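Local coordinates for protein guanine deaminase (Escherichia coli, PDB 6OHC) that catalyses the zinc-dependent hydrolytic deamination of guanine, yielding xanthine and ammonia in purine breakdown, at residues F388-P393 against S424-Y429; G13-V18 against K72-G77; I35-L40 against G51-G56. All coordinates share one frame; numbering follows the deposited sequence.

Contact 1 of 3, residues F388-P393 against S424-Y429; sequences FVVMEP and SIYRTY
Tyr429 and Phe388 lie side by side in an offset stack, pointing the same way, with ring centroids 4.3 Å apart and planes at 12°. Along Tyr429 from its root, CB stands over the middle of the Phe388 face, 3.5 Å from the Phe388 ring centroid, a CH-pi contact. CG and CD1 then cover the outer half of that face. CE1 reaches Val390 CG2 obliquely at 4.4 Å, and OH finishes in a hydrogen bond to Tyr69 OH. Phe388 meets this stack because its CG sits between the backbone N and carbonyl carbon (chi1 58°). Shortening Phe388 to an alanine is likely to strip one face of the Tyr429 ring of its stacking partner and leave a gap beside strand 425-430.

The backbones pair antiparallel on both sides of a classic beta bulge, where Tyr426 and Arg427 both face Val390; beyond it Glu392 N donates to Ser424 O. Val390 O accepts two N-H groups, Tyr426 N at 2.8 Å and Arg427 N at 3.2 Å, the latter on a lone pair in the carbonyl plane. Beside the bulge, Val390 CG1 packs on Tyr426 CD2 at 3.8 Å, while the Arg427 guanidinium lies over the Tyr426 ring.

Strand 388-391 is flanked on its other edge by strand 73-84, and strand 425-430 by strand 433-437. Helix 336-348 covers Met391, Ser424 and Ile425 through Leu337.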
# COMPACT_ATOMS: atom_id res chain seq x y z
N PHE B 388 6.79 23.88 1.30
CA PHE B 388 7.48 22.89 0.43
C PHE B 388 8.08 21.76 1.26
O PHE B 388 8.19 21.87 2.51
CB PHE B 388 8.56 23.59 -0.42
CG PHE B 388 9.63 24.34 0.33
CD1 PHE B 388 9.41 25.65 0.75
CD2 PHE B 388 10.85 23.74 0.62
CE1 PHE B 388 10.39 26.34 1.47
CE2 PHE B 388 11.83 24.45 1.30
CZ PHE B 388 11.61 25.75 1.73
N VAL B 389 8.46 20.69 0.55
CA VAL B 389 8.96 19.44 1.13
C VAL B 389 10.32 19.11 0.51
O VAL B 389 10.44 19.06 -0.72
CB VAL B 389 7.94 18.33 0.87
CG1 VAL B 389 8.36 16.97 1.39
CG2 VAL B 389 6.58 18.69 1.41
N VAL B 390 11.32 18.85 1.35
CA VAL B 390 12.60 18.28 0.88
C VAL B 390 12.44 16.76 0.93
O VAL B 390 12.17 16.20 2.02
CB VAL B 390 13.80 18.78 1.68
CG1 VAL B 390 15.10 18.20 1.15
CG2 VAL B 390 13.84 20.30 1.64
N MET B 391 12.59 16.14 -0.24
CA MET B 391 12.35 14.70 -0.43
C MET B 391 13.68 14.01 -0.73
O MET B 391 14.51 14.56 -1.46
CB MET B 391 11.36 14.48 -1.58
CG MET B 391 9.93 14.79 -1.17
SD MET B 391 8.83 14.34 -2.47
CE MET B 391 8.56 12.64 -1.96
N GLU B 392 13.91 12.87 -0.07
CA GLU B 392 15.00 11.93 -0.37
C GLU B 392 14.33 10.71 -0.97
O GLU B 392 13.97 9.79 -0.27
CB GLU B 392 15.71 11.55 0.93
CG GLU B 392 16.92 10.63 0.73
CD GLU B 392 17.50 10.28 2.07
OE1 GLU B 392 16.88 10.65 3.06
OE2 GLU B 392 18.53 9.58 2.11
N PRO B 393 14.14 10.66 -2.29
CA PRO B 393 13.54 9.49 -2.93
C PRO B 393 14.46 8.27 -2.91
O PRO B 393 14.00 7.19 -3.32
CB PRO B 393 13.31 10.00 -4.36
CG PRO B 393 14.46 10.93 -4.59
CD PRO B 393 14.57 11.66 -3.26
N SER B 424 10.68 9.16 2.77
CA SER B 424 11.05 10.03 1.65
C SER B 424 11.01 11.50 2.10
O SER B 424 11.56 12.31 1.41
CB SER B 424 10.08 9.82 0.50
OG SER B 424 10.21 8.52 -0.03
N ILE B 425 10.29 11.83 3.18
CA ILE B 425 10.10 13.25 3.61
C ILE B 425 11.22 13.59 4.59
O ILE B 425 11.21 13.07 5.73
CB ILE B 425 8.70 13.51 4.20
CG1 ILE B 425 7.60 13.47 3.11
CG2 ILE B 425 8.68 14.89 4.84
CD1 ILE B 425 7.62 12.28 2.21
N TYR B 426 12.19 14.40 4.13
CA TYR B 426 13.40 14.77 4.90
C TYR B 426 13.14 16.04 5.68
O TYR B 426 13.63 16.15 6.83
CB TYR B 426 14.52 15.00 3.92
CG TYR B 426 15.86 15.31 4.51
CD1 TYR B 426 16.56 14.33 5.21
CD2 TYR B 426 16.48 16.52 4.27
CE1 TYR B 426 17.82 14.59 5.72
CE2 TYR B 426 17.74 16.77 4.74
CZ TYR B 426 18.42 15.81 5.47
OH TYR B 426 19.68 16.03 5.96
N ARG B 427 12.44 17.00 5.09
CA ARG B 427 12.18 18.33 5.71
C ARG B 427 10.85 18.86 5.18
O ARG B 427 10.54 18.60 4.04
CB ARG B 427 13.28 19.37 5.46
CG ARG B 427 14.68 18.97 5.88
CD ARG B 427 14.92 19.17 7.34
NE ARG B 427 16.30 18.95 7.75
CZ ARG B 427 16.85 17.77 8.05
NH1 ARG B 427 16.16 16.64 7.94
NH2 ARG B 427 18.11 17.73 8.44
N THR B 428 10.07 19.48 6.04
CA THR B 428 8.82 20.15 5.64
C THR B 428 8.92 21.61 6.09
O THR B 428 9.33 21.86 7.23
CB THR B 428 7.59 19.41 6.16
OG1 THR B 428 7.67 18.07 5.71
CG2 THR B 428 6.30 20.04 5.70
N TYR B 429 8.62 22.51 5.18
CA TYR B 429 8.62 23.97 5.37
C TYR B 429 7.16 24.42 5.25
O TYR B 429 6.47 24.04 4.27
CB TYR B 429 9.53 24.63 4.34
CG TYR B 429 11.01 24.63 4.65
CD1 TYR B 429 11.79 23.51 4.38
CD2 TYR B 429 11.66 25.75 5.14
CE1 TYR B 429 13.15 23.49 4.62
CE2 TYR B 429 13.02 25.74 5.40
CZ TYR B 429 13.78 24.61 5.13
OH TYR B 429 15.11 24.55 5.42

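Contact 2 of 3, residues G13-V18 against K72-G77; sequences GSFIDV and KLIVPG
Ser14 O receives the backbone N-H of Ile74 at 2.8 Å, the shortest polar bond between the two strands. Ile74 returns the link through its own carbonyl: Ile16 N donates to Ile74 O at 3.1 Å. One residue thus bonds to both Ser14 and Ile16, the alternation expected of parallel strands, and the axes diverge by 28°. Ser14 pairs with Leu73 and Phe15 with Ile74.

On the face carrying Phe15 and Ile74, the isoleucine lies alongside the ring. CD1 stands over one ring face, 4.0 Å from the Phe15 centroid and 30° off its normal. The extended outer torsion of Ile74 (chi2 177°) carries CD1 there, while CG2 presses on Phe15 CE2 at 3.4 Å, a tight fit. Phe50 and Phe380 add edge-to-face contacts to the Phe15 ring.

On the face carrying Ser14 and Leu73, Ile16 CG2 meets Leu73 CD2 at 3.5 Å, with Val75 CG1 also near this methyl. Ser14 OG is held by Glu36 O.

Pro76 stands where the next donor would be: its CD lies 3.4 Å from Ile16 O. Having no amide proton, proline cannot donate, so this bonding series stops at Ile74. Asp17 CB lies near Pro76 CG, and Asp17 OD2 is salt-bridged to Arg33 and hydrogen-bonded to Phe380 N. Farther along, strand 73-84 runs on into the barrel and to His82 and His84, probable zinc ligands. The chemistry therefore implies a short, largely apolar parallel join, held by two backbone bonds.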
# COMPACT_ATOMS: atom_id res chain seq x y z
N GLY B 13 19.07 23.14 -4.24
CA GLY B 13 18.95 21.70 -4.57
C GLY B 13 18.17 21.53 -5.87
O GLY B 13 18.16 22.45 -6.66
N SER B 14 17.56 20.38 -6.09
CA SER B 14 16.82 20.08 -7.34
C SER B 14 15.35 20.31 -7.08
O SER B 14 14.87 19.79 -6.08
CB SER B 14 17.11 18.66 -7.83
OG SER B 14 18.52 18.47 -8.02
N PHE B 15 14.67 21.04 -7.94
CA PHE B 15 13.25 21.42 -7.72
C PHE B 15 12.41 20.85 -8.86
O PHE B 15 12.87 20.83 -10.01
CB PHE B 15 13.06 22.96 -7.62
CG PHE B 15 13.76 23.61 -6.46
CD1 PHE B 15 15.14 23.87 -6.50
CD2 PHE B 15 13.04 24.00 -5.33
CE1 PHE B 15 15.78 24.46 -5.40
CE2 PHE B 15 13.68 24.59 -4.25
CZ PHE B 15 15.04 24.85 -4.27
N ILE B 16 11.18 20.47 -8.54
CA ILE B 16 10.13 20.16 -9.56
C ILE B 16 8.83 20.80 -9.10
O ILE B 16 8.50 20.74 -7.89
CB ILE B 16 10.03 18.67 -9.92
CG1 ILE B 16 8.59 18.25 -10.18
CG2 ILE B 16 10.67 17.75 -8.89
CD1 ILE B 16 8.34 17.92 -11.55
N ASP B 17 8.15 21.44 -10.03
CA ASP B 17 6.78 21.99 -9.84
C ASP B 17 6.08 22.04 -11.19
O ASP B 17 6.73 21.86 -12.24
CB ASP B 17 6.82 23.36 -9.16
CG ASP B 17 7.45 24.49 -9.99
OD1 ASP B 17 8.24 24.18 -10.90
OD2 ASP B 17 7.14 25.67 -9.68
N VAL B 18 4.77 22.19 -11.15
CA VAL B 18 3.91 22.46 -12.31
C VAL B 18 3.56 23.96 -12.23
O VAL B 18 3.10 24.43 -11.17
CB VAL B 18 2.68 21.54 -12.35
CG1 VAL B 18 1.85 21.77 -13.60
CG2 VAL B 18 3.09 20.09 -12.28
N LYS B 72 18.86 15.93 -2.82
CA LYS B 72 17.42 15.79 -2.50
C LYS B 72 16.60 16.42 -3.60
O LYS B 72 17.14 17.25 -4.35
CB LYS B 72 17.15 16.36 -1.11
CG LYS B 72 18.07 15.72 -0.09
CD LYS B 72 17.47 15.25 1.16
CE LYS B 72 18.31 14.22 1.87
NZ LYS B 72 19.68 14.71 2.10
N LEU B 73 15.33 16.02 -3.68
CA LEU B 73 14.34 16.67 -4.55
C LEU B 73 13.41 17.55 -3.72
O LEU B 73 12.95 17.09 -2.68
CB LEU B 73 13.58 15.59 -5.31
CG LEU B 73 13.27 16.02 -6.74
CD1 LEU B 73 14.55 16.11 -7.55
CD2 LEU B 73 12.32 15.04 -7.40
N ILE B 74 13.15 18.79 -4.14
CA ILE B 74 12.31 19.77 -3.40
C ILE B 74 11.04 19.99 -4.22
O ILE B 74 11.15 20.30 -5.40
CB ILE B 74 13.09 21.05 -3.14
CG1 ILE B 74 14.41 20.74 -2.44
CG2 ILE B 74 12.26 22.08 -2.39
CD1 ILE B 74 15.31 21.95 -2.20
N VAL B 75 9.89 19.76 -3.61
CA VAL B 75 8.57 19.85 -4.28
C VAL B 75 7.66 20.75 -3.44
O VAL B 75 7.90 21.02 -2.27
CB VAL B 75 7.98 18.45 -4.46
CG1 VAL B 75 8.91 17.57 -5.26
CG2 VAL B 75 7.64 17.79 -3.10
N PRO B 76 6.57 21.27 -4.01
CA PRO B 76 5.60 22.02 -3.24
C PRO B 76 4.89 21.06 -2.28
O PRO B 76 4.88 19.86 -2.54
CB PRO B 76 4.61 22.56 -4.27
CG PRO B 76 5.26 22.28 -5.65
CD PRO B 76 6.24 21.15 -5.44
N GLY B 77 4.41 21.61 -1.16
CA GLY B 77 3.76 20.82 -0.12
C GLY B 77 2.53 20.14 -0.67
O GLY B 77 1.84 20.73 -1.49

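Contact 3 of 3, residues I35-L40 against G51-G56; sequences IEDGLL and GEWENG
The indole of Trp53 meets Leu39 at its edge and Asp37 obliquely. Leu39 CB lies near the ring plane, 4.0 Å from Trp53 CE3. The Asp37 carboxylate is turned 41° against the indole, and its OD2 sits 3.7 Å from Trp53 CB. Arg12 ties these two groups together, making a cation-pi contact with the indole and a salt bridge to Asp37 OD1.

The site closes the open end of a beta-hairpin, strands 38-43 and 46-50, where the chain passes into the single-turn helix 53-56. Leu39 and Gly51 form an antiparallel hydrogen-bonded pair: Leu39 N donates to Gly51 O at 2.9 Å, and Gly51 N to Leu39 O at 3.3 Å. Trp53, the first helical residue, donates its N-H almost straight (169°) to Asp37 O at 2.9 Å, so the start of the helix is tied to the turn before the strand.

Glu52 occupies the N-cap position. Its side chain bends at chi2 (-84°), which brings OE1 back toward the Asp37 turn. One water donates to OE1 and accepts from Asp37 N at 3.0 Å. A second water, near both OE1 and Asp37 OD2, accepts from Glu54 N at 3.2 Å.

On the buried side of the helix, Gly56 leaves room for leucine: a CB there would clash with Leu39 CD2, which instead rests 3.4 Å from Gly56 C.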
# COMPACT_ATOMS: atom_id res chain seq x y z
N ILE B 35 14.50 21.88 -12.23
CA ILE B 35 15.77 22.63 -12.14
C ILE B 35 16.71 21.81 -11.25
O ILE B 35 16.47 21.76 -10.04
CB ILE B 35 15.52 24.06 -11.60
CG1 ILE B 35 14.50 24.79 -12.47
CG2 ILE B 35 16.83 24.82 -11.49
CD1 ILE B 35 14.15 26.18 -11.99
N GLU B 36 17.72 21.21 -11.84
CA GLU B 36 18.66 20.30 -11.13
C GLU B 36 19.46 21.07 -10.08
O GLU B 36 19.67 20.56 -8.94
CB GLU B 36 19.61 19.62 -12.12
CG GLU B 36 20.33 18.44 -11.50
CD GLU B 36 21.27 17.74 -12.43
OE1 GLU B 36 20.75 16.94 -13.26
OE2 GLU B 36 22.51 18.01 -12.33
N ASP B 37 19.92 22.25 -10.47
CA ASP B 37 20.76 23.14 -9.66
C ASP B 37 19.99 24.45 -9.46
O ASP B 37 20.36 25.47 -10.04
CB ASP B 37 22.11 23.27 -10.33
CG ASP B 37 23.14 23.95 -9.46
OD1 ASP B 37 23.05 23.83 -8.21
OD2 ASP B 37 24.03 24.64 -10.08
N GLY B 38 18.93 24.39 -8.64
CA GLY B 38 18.01 25.51 -8.38
C GLY B 38 18.39 26.29 -7.13
O GLY B 38 19.15 25.77 -6.30
N LEU B 39 17.87 27.51 -7.03
CA LEU B 39 17.90 28.36 -5.82
C LEU B 39 16.48 28.89 -5.57
O LEU B 39 15.90 29.50 -6.51
CB LEU B 39 18.84 29.54 -6.08
CG LEU B 39 18.73 30.71 -5.08
CD1 LEU B 39 19.28 30.33 -3.73
CD2 LEU B 39 19.45 31.94 -5.57
N LEU B 40 15.96 28.70 -4.36
CA LEU B 40 14.68 29.31 -3.91
C LEU B 40 15.01 30.32 -2.82
O LEU B 40 15.69 29.93 -1.87
CB LEU B 40 13.74 28.21 -3.39
CG LEU B 40 12.48 28.69 -2.68
CD1 LEU B 40 11.49 29.39 -3.62
CD2 LEU B 40 11.80 27.52 -1.98
N GLY B 51 14.74 30.03 -9.53
CA GLY B 51 15.33 29.68 -10.84
C GLY B 51 16.69 29.06 -10.64
O GLY B 51 16.95 28.55 -9.54
N GLU B 52 17.53 29.10 -11.67
CA GLU B 52 18.88 28.49 -11.71
C GLU B 52 19.79 29.13 -10.66
O GLU B 52 19.74 30.39 -10.50
CB GLU B 52 19.48 28.74 -13.09
CG GLU B 52 18.80 27.98 -14.19
CD GLU B 52 19.30 26.54 -14.36
OE1 GLU B 52 20.13 25.96 -13.51
OE2 GLU B 52 18.95 26.03 -15.42
N TRP B 53 20.56 28.32 -9.95
CA TRP B 53 21.56 28.77 -8.94
C TRP B 53 22.44 29.89 -9.52
O TRP B 53 22.50 30.96 -8.90
CB TRP B 53 22.39 27.56 -8.50
CG TRP B 53 23.58 27.88 -7.68
CD1 TRP B 53 24.87 27.76 -8.08
CD2 TRP B 53 23.61 28.34 -6.33
NE1 TRP B 53 25.71 28.11 -7.06
CE2 TRP B 53 24.97 28.47 -5.97
CE3 TRP B 53 22.64 28.69 -5.38
CZ2 TRP B 53 25.38 28.95 -4.71
CZ3 TRP B 53 23.04 29.14 -4.13
CH2 TRP B 53 24.40 29.28 -3.81
N GLU B 54 23.05 29.68 -10.69
CA GLU B 54 24.00 30.66 -11.30
C GLU B 54 23.29 31.98 -11.67
O GLU B 54 23.97 33.01 -11.63
CB GLU B 54 24.72 30.09 -12.53
CG GLU B 54 25.68 28.97 -12.18
CD GLU B 54 26.78 29.33 -11.20
OE1 GLU B 54 26.94 30.52 -10.87
OE2 GLU B 54 27.52 28.42 -10.78
N ASN B 55 21.98 31.95 -11.98
CA ASN B 55 21.17 33.15 -12.34
C ASN B 55 20.79 33.95 -11.08
O ASN B 55 20.49 35.16 -11.27
CB ASN B 55 19.89 32.77 -13.09
CG ASN B 55 20.15 32.24 -14.49
OD1 ASN B 55 21.26 32.38 -15.02
ND2 ASN B 55 19.14 31.65 -15.11
N GLY B 56 20.78 33.35 -9.88
CA GLY B 56 20.17 33.97 -8.68
C GLY B 56 21.10 34.17 -7.51
O GLY B 56 20.77 35.02 -6.65
O HOH W 1 20.10 23.46 -13.16
O HOH W 2 22.73 26.88 -12.14

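How the contacts relate
The contacts lie on the same side of the chain's centre, in a row from the barrel side outward. The centres of contacts 1 and 2 are about 9 Å apart, those of 2 and 3 about 12 Å, and those of 1 and 3 about 18 Å. Contact 3 is nested within the chain loop that contact 2 closes; contact 1 comes later. Strand 73-84 borders strand 388-391, giving probable bonds from Met391 N to Leu73 O and from Val389 N to Val75 O. Phe15 N probably bonds to Ile35 O, joining contacts 2 and 3. N-terminal and C-terminal strands thus meet beside the barrel, consistent with the small beta domain of amidohydrolases.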